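Side-chain contacts in PEPTIDE N-myristoyltransferase (Saccharomyces cerevisiae, PDB 1IIC), which transfers the myristoyl group from myristoyl-CoA to the N-terminal glycine of substrate proteins and peptides: residues A[217-222]-A[347-352]; A[240-245]-A[324-329]; A[338-343]-A[368-373]. One frame throughout, in Å; residues are numbered along the deposited sequence.

Contact 1 of 3, residues A[217-222]-A[347-352]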
loop_
_atom_site.group_PDB
_atom_site.type_symbol
_atom_site.label_atom_id
_atom_site.label_comp_id
_atom_site.label_asym_id
_atom_site.label_seq_id
_atom_site.Cartn_x
_atom_site.Cartn_y
_atom_site.Cartn_z
ATOM N N ASN A 217 -17.989 6.223 -18.182
ATOM C CA ASN A 217 -16.611 6.063 -17.723
ATOM C C ASN A 217 -15.543 6.421 -18.748
ATOM O O ASN A 217 -14.350 6.356 -18.450
ATOM C CB ASN A 217 -16.419 4.641 -17.204
ATOM C CG ASN A 217 -17.290 4.358 -15.989
ATOM O OD1 ASN A 217 -17.102 4.958 -14.932
ATOM N ND2 ASN A 217 -18.263 3.467 -16.144
ATOM N N ALA A 218 -15.979 6.814 -19.946
ATOM C CA ALA A 218 -15.065 7.212 -21.016
ATOM C C ALA A 218 -14.173 8.351 -20.515
ATOM O O ALA A 218 -14.629 9.248 -19.797
ATOM C CB ALA A 218 -15.851 7.663 -22.234
ATOM N N LEU A 219 -12.906 8.306 -20.916
ATOM C CA LEU A 219 -11.907 9.280 -20.494
ATOM C C LEU A 219 -11.198 9.952 -21.665
ATOM O O LEU A 219 -11.098 9.387 -22.751
ATOM C CB LEU A 219 -10.864 8.555 -19.643
ATOM C CG LEU A 219 -10.571 8.953 -18.201
ATOM C CD1 LEU A 219 -11.836 9.288 -17.463
ATOM C CD2 LEU A 219 -9.827 7.808 -17.543
ATOM N N PRO A 220 -10.696 11.179 -21.455
ATOM C CA PRO A 220 -9.992 11.876 -22.534
ATOM C C PRO A 220 -8.697 11.114 -22.798
ATOM O O PRO A 220 -8.231 10.368 -21.939
ATOM C CB PRO A 220 -9.724 13.252 -21.944
ATOM C CG PRO A 220 -10.839 13.425 -20.947
ATOM C CD PRO A 220 -10.917 12.073 -20.306
ATOM N N ALA A 221 -8.118 11.305 -23.977
ATOM C CA ALA A 221 -6.882 10.628 -24.342
ATOM C C ALA A 221 -5.623 11.335 -23.822
ATOM O O ALA A 221 -4.615 10.687 -23.546
ATOM C CB ALA A 221 -6.805 10.484 -25.875
ATOM N N LYS A 222 -5.679 12.654 -23.680
ATOM C CA LYS A 222 -4.512 13.413 -23.218
ATOM C C LYS A 222 -4.734 14.131 -21.878
ATOM O O LYS A 222 -5.857 14.475 -21.524
ATOM C CB LYS A 222 -4.117 14.435 -24.294
ATOM C CG LYS A 222 -3.701 13.808 -25.624
ATOM C CD LYS A 222 -2.389 13.042 -25.477
ATOM C CE LYS A 222 -2.016 12.299 -26.753
ATOM N NZ LYS A 222 -0.622 11.765 -26.672
ATOM N N LEU A 347 -5.299 17.066 -10.990
ATOM C CA LEU A 347 -4.165 16.149 -11.022
ATOM C C LEU A 347 -4.568 14.673 -11.097
ATOM O O LEU A 347 -4.029 13.907 -11.906
ATOM C CB LEU A 347 -3.291 16.356 -9.781
ATOM C CG LEU A 347 -2.536 17.673 -9.617
ATOM C CD1 LEU A 347 -1.652 17.583 -8.393
ATOM C CD2 LEU A 347 -1.684 17.962 -10.844
ATOM N N ILE A 348 -5.517 14.264 -10.261
ATOM C CA ILE A 348 -5.913 12.866 -10.250
ATOM C C ILE A 348 -6.723 12.469 -11.485
ATOM O O ILE A 348 -6.778 11.295 -11.843
ATOM C CB ILE A 348 -6.653 12.527 -8.935
ATOM C CG1 ILE A 348 -5.736 12.871 -7.752
ATOM C CG2 ILE A 348 -7.005 11.029 -8.877
ATOM C CD1 ILE A 348 -4.347 12.223 -7.821
ATOM N N TYR A 349 -7.336 13.446 -12.146
ATOM C CA TYR A 349 -8.092 13.168 -13.367
ATOM C C TYR A 349 -7.058 12.823 -14.449
ATOM O O TYR A 349 -7.268 11.941 -15.274
ATOM C CB TYR A 349 -8.897 14.396 -13.786
ATOM C CG TYR A 349 -9.805 14.168 -14.977
ATOM C CD1 TYR A 349 -10.893 13.306 -14.888
ATOM C CD2 TYR A 349 -9.612 14.865 -16.170
ATOM C CE1 TYR A 349 -11.785 13.146 -15.961
ATOM C CE2 TYR A 349 -10.498 14.715 -17.255
ATOM C CZ TYR A 349 -11.581 13.855 -17.136
ATOM O OH TYR A 349 -12.474 13.714 -18.175
ATOM N N ASP A 350 -5.940 13.537 -14.435
ATOM C CA ASP A 350 -4.853 13.278 -15.372
ATOM C C ASP A 350 -4.193 11.945 -14.999
ATOM O O ASP A 350 -3.706 11.219 -15.860
ATOM C CB ASP A 350 -3.823 14.406 -15.310
ATOM C CG ASP A 350 -4.272 15.646 -16.074
ATOM O OD1 ASP A 350 -3.568 16.677 -16.022
ATOM O OD2 ASP A 350 -5.338 15.585 -16.733
ATOM N N ALA A 351 -4.180 11.630 -13.707
ATOM C CA ALA A 351 -3.592 10.381 -13.249
ATOM C C ALA A 351 -4.386 9.225 -13.852
ATOM O O ALA A 351 -3.808 8.243 -14.277
ATOM C CB ALA A 351 -3.616 10.307 -11.735
ATOM N N CYS A 352 -5.712 9.351 -13.894
ATOM C CA CYS A 352 -6.548 8.302 -14.470
ATOM C C CYS A 352 -6.285 8.190 -15.962
ATOM O O CYS A 352 -6.333 7.092 -16.541
ATOM C CB CYS A 352 -8.035 8.596 -14.240
ATOM S SG CYS A 352 -8.573 8.506 -12.532
#
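Leu219 and Pro220 meet the ring of Tyr349 obliquely, neither squarely over a face nor squarely at an edge, and the hydroxyl end of that ring carries much of the contact. Tyr349 holds CG anti to its backbone N (chi1 -175°), which sends the ring out from the helix so that its hydroxyl end meets the proline coming from the opposite direction. Pro220 offers the CG-CD side of its ring: CD lies 3.1 Å from Tyr349 OH and CG 3.2 Å from the same oxygen. Tyr349 CZ is 3.7 Å from Pro220 CD, an apolar touch beside the hydroxyl.

Leu219 is the forked piece. Its side chain and that of Tyr349 run past each other in opposite senses, so that only one methyl, CD1, comes near the ring, 4.1 Å from Tyr349 CE1. The other branch, CD2, reaches the helix itself, 3.8 Å from Cys352 CB and 3.7 Å from the Cys352 carbonyl O. With chi1 at -121°, the leucine stands away from any staggered position, a somewhat strained setting that divides its two methyls between tyrosine and cysteine.

In the C-terminal half of N-myristoyltransferase, a domain of the acetyltransferase-like superfamily, this is how the connection between helix 210-217 and strand 228-230 is laid along the long helix 334-357. No hydrogen bond joins residues 217-222 to 347-352. Polar ties come instead from just beyond: Asp350 takes hydrogen bonds from Thr225 OG1 and Lys224 N through its two carboxylate oxygens, and Asn357 ND2 binds Ala221 O. Cys352 also packs on Arg189 and Phe363, from strands 182-190 and 362-366, and Leu219 touches Arg189 as well.

Contact 2 of 3, residues A[240-245]-A[324-329]; sequences FELFKR and ADFQFK
Arg245, on helix 236-247, and Phe326, the second residue of a type I beta turn from Asp325 to Phe328, have CA atoms 8.9 Å apart, and the turn is closed by the bond from Phe328 N to Asp325 O at 3.1 Å. From the turn the phenyl ring reaches toward the helix, and the arginine lies down over one of its faces. The aliphatic and the charged parts of the side chain both take part. Arg245 CD sits 4.1 Å from the Phe326 ring centroid, 25° off the normal, a CH-pi contact; Arg245 CZ, at 4.2 Å and 28° off the normal, makes a cation-pi interaction. Between them Arg245 NE rides 3.3 Å above the Phe326 ring plane, displaced toward the rim. The guanidinium does not lie flat on the ring, for the two planes are 40° apart. Bends at chi2 and chi3 of the arginine fold the chain down over the aromatic surface.

This tilted cation-pi pair, at a partly exposed site, ties helix 236-247 to the loop that follows strand 311-322. Leu242, one turn earlier on the helix, adds an apolar touch: its CD1 meets Phe326 CE1 at 3.9 Å, obliquely to the ring, the leucine brought there by a CG anti to its backbone N. The ring edge has a neighbour of its own, since Asp325 OD1 lies there in the plane. That carboxylate forms a salt bridge with Arg249, whose side chain also touches Phe326, while Arg245 NE remains 6.9 Å from Asp325 OD1.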
loop_
_atom_site.group_PDB
_atom_site.type_symbol
_atom_site.label_atom_id
_atom_site.label_comp_id
_atom_site.label_asym_id
_atom_site.label_seq_id
_atom_site.Cartn_x
_atom_site.Cartn_y
_atom_site.Cartn_z
ATOM N N PHE A 240 10.953 16.361 -3.280
ATOM C CA PHE A 240 11.101 15.806 -1.945
ATOM C C PHE A 240 10.648 16.764 -0.860
ATOM O O PHE A 240 9.973 16.361 0.085
ATOM C CB PHE A 240 12.558 15.421 -1.704
ATOM C CG PHE A 240 12.813 14.814 -0.352
ATOM C CD1 PHE A 240 12.372 13.526 -0.055
ATOM C CD2 PHE A 240 13.512 15.523 0.622
ATOM C CE1 PHE A 240 12.625 12.950 1.187
ATOM C CE2 PHE A 240 13.770 14.957 1.869
ATOM C CZ PHE A 240 13.323 13.662 2.150
ATOM N N GLU A 241 11.028 18.034 -0.990
ATOM C CA GLU A 241 10.662 19.034 0.000
ATOM C C GLU A 241 9.169 19.341 -0.115
ATOM O O GLU A 241 8.483 19.533 0.884
ATOM C CB GLU A 241 11.492 20.305 -0.209
ATOM C CG GLU A 241 11.863 21.008 1.084
ATOM C CD GLU A 241 12.893 20.243 1.905
ATOM O OE1 GLU A 241 12.869 20.358 3.149
ATOM O OE2 GLU A 241 13.741 19.539 1.314
ATOM N N LEU A 242 8.671 19.398 -1.344
ATOM C CA LEU A 242 7.251 19.654 -1.566
ATOM C C LEU A 242 6.447 18.523 -0.918
ATOM O O LEU A 242 5.444 18.755 -0.250
ATOM C CB LEU A 242 6.947 19.686 -3.068
ATOM C CG LEU A 242 5.463 19.700 -3.456
ATOM C CD1 LEU A 242 4.804 20.955 -2.926
ATOM C CD2 LEU A 242 5.326 19.620 -4.981
ATOM N N PHE A 243 6.906 17.296 -1.125
ATOM C CA PHE A 243 6.231 16.119 -0.582
ATOM C C PHE A 243 6.200 16.143 0.940
ATOM O O PHE A 243 5.134 16.041 1.545
ATOM C CB PHE A 243 6.926 14.844 -1.058
ATOM C CG PHE A 243 6.296 13.589 -0.542
ATOM C CD1 PHE A 243 5.008 13.227 -0.933
ATOM C CD2 PHE A 243 6.974 12.781 0.361
ATOM C CE1 PHE A 243 4.409 12.080 -0.428
ATOM C CE2 PHE A 243 6.382 11.631 0.869
ATOM C CZ PHE A 243 5.097 11.281 0.475
ATOM N N LYS A 244 7.377 16.279 1.542
ATOM C CA LYS A 244 7.510 16.332 2.993
ATOM C C LYS A 244 6.626 17.417 3.589
ATOM O O LYS A 244 5.987 17.224 4.624
ATOM C CB LYS A 244 8.971 16.604 3.376
ATOM C CG LYS A 244 9.168 16.957 4.841
ATOM C CD LYS A 244 10.640 17.209 5.183
ATOM C CE LYS A 244 10.795 17.598 6.657
ATOM N NZ LYS A 244 12.223 17.787 7.069
ATOM N N ARG A 245 6.603 18.566 2.927
ATOM C CA ARG A 245 5.821 19.692 3.389
ATOM C C ARG A 245 4.338 19.331 3.403
ATOM O O ARG A 245 3.656 19.487 4.421
ATOM C CB ARG A 245 6.066 20.889 2.472
ATOM C CG ARG A 245 6.129 22.218 3.178
ATOM C CD ARG A 245 4.802 22.596 3.804
ATOM N NE ARG A 245 4.370 23.914 3.353
ATOM C CZ ARG A 245 5.106 25.012 3.451
ATOM N NH1 ARG A 245 6.317 24.948 3.991
ATOM N NH2 ARG A 245 4.642 26.171 2.994
ATOM N N ALA A 324 -1.142 23.689 -3.604
ATOM C CA ALA A 324 -2.423 24.369 -3.778
ATOM C C ALA A 324 -2.989 25.066 -2.540
ATOM O O ALA A 324 -3.694 26.064 -2.671
ATOM C CB ALA A 324 -3.459 23.397 -4.337
ATOM N N ASP A 325 -2.711 24.553 -1.344
ATOM C CA ASP A 325 -3.243 25.197 -0.147
ATOM C C ASP A 325 -2.181 25.721 0.820
ATOM O O ASP A 325 -2.497 26.078 1.962
ATOM C CB ASP A 325 -4.218 24.256 0.593
ATOM C CG ASP A 325 -3.516 23.150 1.379
ATOM O OD1 ASP A 325 -2.266 23.139 1.465
ATOM O OD2 ASP A 325 -4.236 22.285 1.932
ATOM N N PHE A 326 -0.932 25.780 0.364
ATOM C CA PHE A 326 0.173 26.263 1.197
ATOM C C PHE A 326 0.019 27.737 1.554
ATOM O O PHE A 326 0.802 28.290 2.322
ATOM C CB PHE A 326 1.513 26.089 0.471
ATOM C CG PHE A 326 2.044 24.686 0.483
ATOM C CD1 PHE A 326 3.365 24.434 0.112
ATOM C CD2 PHE A 326 1.236 23.613 0.863
ATOM C CE1 PHE A 326 3.878 23.136 0.117
ATOM C CE2 PHE A 326 1.741 22.307 0.870
ATOM C CZ PHE A 326 3.065 22.070 0.496
ATOM N N GLN A 327 -0.986 28.371 0.978
ATOM C CA GLN A 327 -1.239 29.782 1.206
ATOM C C GLN A 327 -2.072 30.004 2.465
ATOM O O GLN A 327 -2.024 31.070 3.076
ATOM C CB GLN A 327 -1.968 30.335 -0.012
ATOM C CG GLN A 327 -2.089 31.819 -0.090
ATOM C CD GLN A 327 -3.044 32.223 -1.195
ATOM O OE1 GLN A 327 -3.047 31.619 -2.278
ATOM N NE2 GLN A 327 -3.860 33.245 -0.935
ATOM N N PHE A 328 -2.847 28.998 2.844
ATOM C CA PHE A 328 -3.690 29.100 4.024
ATOM C C PHE A 328 -2.981 28.422 5.185
ATOM O O PHE A 328 -2.238 27.460 4.995
ATOM C CB PHE A 328 -5.048 28.438 3.757
ATOM C CG PHE A 328 -5.693 28.878 2.468
ATOM C CD1 PHE A 328 -5.251 28.377 1.245
ATOM C CD2 PHE A 328 -6.701 29.837 2.471
ATOM C CE1 PHE A 328 -5.798 28.829 0.040
ATOM C CE2 PHE A 328 -7.256 30.297 1.268
ATOM C CZ PHE A 328 -6.802 29.791 0.052
ATOM N N LYS A 329 -3.201 28.928 6.392
ATOM C CA LYS A 329 -2.558 28.356 7.566
ATOM C C LYS A 329 -3.246 27.077 8.014
ATOM O O LYS A 329 -2.584 26.076 8.296
ATOM C CB LYS A 329 -2.559 29.367 8.715
#

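Contact 3 of 3, residues A[338-343]-A[368-373]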
loop_
_atom_site.group_PDB
_atom_site.type_symbol
_atom_site.label_atom_id
_atom_site.label_comp_id
_atom_site.label_asym_id
_atom_site.label_seq_id
_atom_site.Cartn_x
_atom_site.Cartn_y
_atom_site.Cartn_z
ATOM N N LYS A 338 -11.260 24.239 -0.632
ATOM C CA LYS A 338 -11.721 24.464 -2.001
ATOM C C LYS A 338 -10.555 24.524 -2.993
ATOM O O LYS A 338 -10.608 23.919 -4.065
ATOM C CB LYS A 338 -12.527 25.756 -2.100
ATOM C CG LYS A 338 -13.176 25.928 -3.457
ATOM C CD LYS A 338 -13.721 27.325 -3.664
ATOM C CE LYS A 338 -14.283 27.470 -5.080
ATOM N NZ LYS A 338 -14.651 28.871 -5.363
ATOM N N ALA A 339 -9.510 25.262 -2.641
ATOM C CA ALA A 339 -8.355 25.363 -3.515
ATOM C C ALA A 339 -7.701 23.989 -3.728
ATOM O O ALA A 339 -7.339 23.648 -4.851
ATOM C CB ALA A 339 -7.351 26.345 -2.936
ATOM N N LEU A 340 -7.556 23.211 -2.653
ATOM C CA LEU A 340 -6.949 21.875 -2.712
ATOM C C LEU A 340 -7.802 20.898 -3.526
ATOM O O LEU A 340 -7.281 20.133 -4.340
ATOM C CB LEU A 340 -6.768 21.302 -1.302
ATOM C CG LEU A 340 -5.650 20.283 -0.973
ATOM C CD1 LEU A 340 -6.226 19.186 -0.097
ATOM C CD2 LEU A 340 -5.017 19.687 -2.221
ATOM N N LYS A 341 -9.113 20.930 -3.306
ATOM C CA LYS A 341 -10.016 20.038 -4.016
ATOM C C LYS A 341 -9.974 20.246 -5.528
ATOM O O LYS A 341 -9.969 19.286 -6.296
ATOM C CB LYS A 341 -11.454 20.216 -3.528
ATOM C CG LYS A 341 -12.381 19.321 -4.300
ATOM C CD LYS A 341 -13.833 19.508 -3.977
ATOM C CE LYS A 341 -14.637 18.455 -4.724
ATOM N NZ LYS A 341 -16.076 18.810 -4.830
ATOM N N THR A 342 -9.953 21.504 -5.956
ATOM C CA THR A 342 -9.906 21.812 -7.378
ATOM C C THR A 342 -8.611 21.309 -8.010
ATOM O O THR A 342 -8.620 20.813 -9.132
ATOM C CB THR A 342 -10.034 23.328 -7.632
ATOM O OG1 THR A 342 -11.305 23.778 -7.163
ATOM C CG2 THR A 342 -9.938 23.637 -9.140
ATOM N N ARG A 343 -7.498 21.424 -7.290
ATOM C CA ARG A 343 -6.220 20.976 -7.834
ATOM C C ARG A 343 -6.117 19.447 -7.880
ATOM O O ARG A 343 -5.685 18.872 -8.879
ATOM C CB ARG A 343 -5.068 21.559 -7.014
ATOM C CG ARG A 343 -3.709 21.406 -7.662
ATOM C CD ARG A 343 -3.736 21.938 -9.094
ATOM N NE ARG A 343 -2.405 22.055 -9.669
ATOM C CZ ARG A 343 -2.158 22.502 -10.895
ATOM N NH1 ARG A 343 -3.163 22.872 -11.688
ATOM N NH2 ARG A 343 -0.902 22.609 -11.316
ATOM N N SER A 368 -7.714 7.269 2.219
ATOM C CA SER A 368 -6.679 7.848 3.066
ATOM C C SER A 368 -6.266 9.212 2.511
ATOM O O SER A 368 -6.833 9.670 1.519
ATOM C CB SER A 368 -5.472 6.922 3.099
ATOM O OG SER A 368 -5.082 6.574 1.779
ATOM N N GLN A 369 -5.289 9.854 3.151
ATOM C CA GLN A 369 -4.785 11.154 2.708
ATOM C C GLN A 369 -5.936 12.140 2.485
ATOM O O GLN A 369 -6.903 12.144 3.251
ATOM C CB GLN A 369 -3.980 10.967 1.414
ATOM C CG GLN A 369 -2.743 10.072 1.569
ATOM C CD GLN A 369 -2.531 9.158 0.376
ATOM O OE1 GLN A 369 -3.355 8.286 0.090
ATOM N NE2 GLN A 369 -1.430 9.357 -0.333
ATOM N N ASP A 370 -5.833 12.974 1.449
ATOM C CA ASP A 370 -6.901 13.936 1.140
ATOM C C ASP A 370 -7.785 13.405 0.009
ATOM O O ASP A 370 -8.522 14.156 -0.626
ATOM C CB ASP A 370 -6.301 15.293 0.739
ATOM C CG ASP A 370 -5.928 16.147 1.944
ATOM O OD1 ASP A 370 -4.837 16.762 1.942
ATOM O OD2 ASP A 370 -6.735 16.208 2.900
ATOM N N ASN A 371 -7.724 12.095 -0.213
ATOM C CA ASN A 371 -8.473 11.443 -1.286
ATOM C C ASN A 371 -9.985 11.702 -1.390
ATOM O O ASN A 371 -10.517 11.807 -2.504
ATOM C CB ASN A 371 -8.204 9.922 -1.245
ATOM C CG ASN A 371 -6.755 9.573 -1.570
ATOM O OD1 ASN A 371 -6.417 8.407 -1.789
ATOM N ND2 ASN A 371 -5.894 10.579 -1.596
ATOM N N THR A 372 -10.686 11.804 -0.263
ATOM C CA THR A 372 -12.136 12.033 -0.313
ATOM C C THR A 372 -12.547 13.344 -0.987
ATOM O O THR A 372 -13.727 13.542 -1.295
ATOM C CB THR A 372 -12.789 11.980 1.093
ATOM O OG1 THR A 372 -12.236 13.012 1.923
ATOM C CG2 THR A 372 -12.565 10.607 1.735
ATOM N N LEU A 373 -11.592 14.246 -1.205
ATOM C CA LEU A 373 -11.919 15.502 -1.873
ATOM C C LEU A 373 -12.179 15.250 -3.352
ATOM O O LEU A 373 -12.916 16.008 -3.987
ATOM C CB LEU A 373 -10.786 16.535 -1.730
ATOM C CG LEU A 373 -10.562 17.081 -0.310
ATOM C CD1 LEU A 373 -9.372 18.024 -0.270
ATOM C CD2 LEU A 373 -11.810 17.774 0.156
#
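Asp370 OD2 is gripped by two salt bridges, from Arg414 and Arg331, while Asp370 OD1, the other carboxylate oxygen, rests 3.5 Å from Leu340 CD1 of the helix. OD1 has weaker partners in Tyr246 OH, through a weak hydrogen bond, and, at long range, Arg249. The leucine crosses the aspartate at about a right angle, so a methyl lies against the carboxylate while Arg414 and Arg331, which probably stabilise its negative charge, hold OD2. The same Leu340 CD1 lies 3.4 Å from Leu373 CD1, tighter than ordinary van der Waals contact; with Leu340 chi2 at an unusual -137°, the exact place of this methyl is somewhat doubtful.

Lys341 supplies the second half of the contact. Its chain, fully extended from a CG anti to the backbone N (chi1 178°), passes obliquely by Leu373, with CG 4.1 Å from Leu373 CB and CE 3.1 Å from Leu373 O. Beyond that carbonyl the ammonium goes on to a salt bridge with Asp377. With an alanine here in place of Lys341, Asp377 would probably lose its positive mate and the carbonyl of Leu373 the aliphatic chain that lies against it.

Residues 368-371 form a type II' beta turn, with Gln369 at its second position, where phi is positive (51°), and Asn371 N bonded to Ser368 O at 3.1 Å. Leu373 N is bonded in turn to Asp370 O at 3.1 Å, which links the two loop residues that touch the helix. The turn follows strand 362-366 and leads on toward strand 381-392; helix 334-357 lies against it through Leu340 and Lys341, and Leu340 also touches Thr322 at the end of strand 311-322.

All six segments belong to the C-terminal half of the enzyme, and five of them lie on or against helix 334-357. Contacts 1 and 3 both use that helix, with centres about 16 Å apart, while contact 2 holds the loop leading into it. Contacts 2 and 3 have centres about 13 Å apart and touch where Ala324 and Asp325 pack on Ala339, Leu340 and Arg343; contacts 1 and 2, about 24 Å between centres, do not meet. Along the chain, contact 2 falls wholly between the two segments of contact 1 and is complete before contact 3 begins, whereas contacts 1 and 3 interleave. A single helix thus receives three loops from different parts of the sequence.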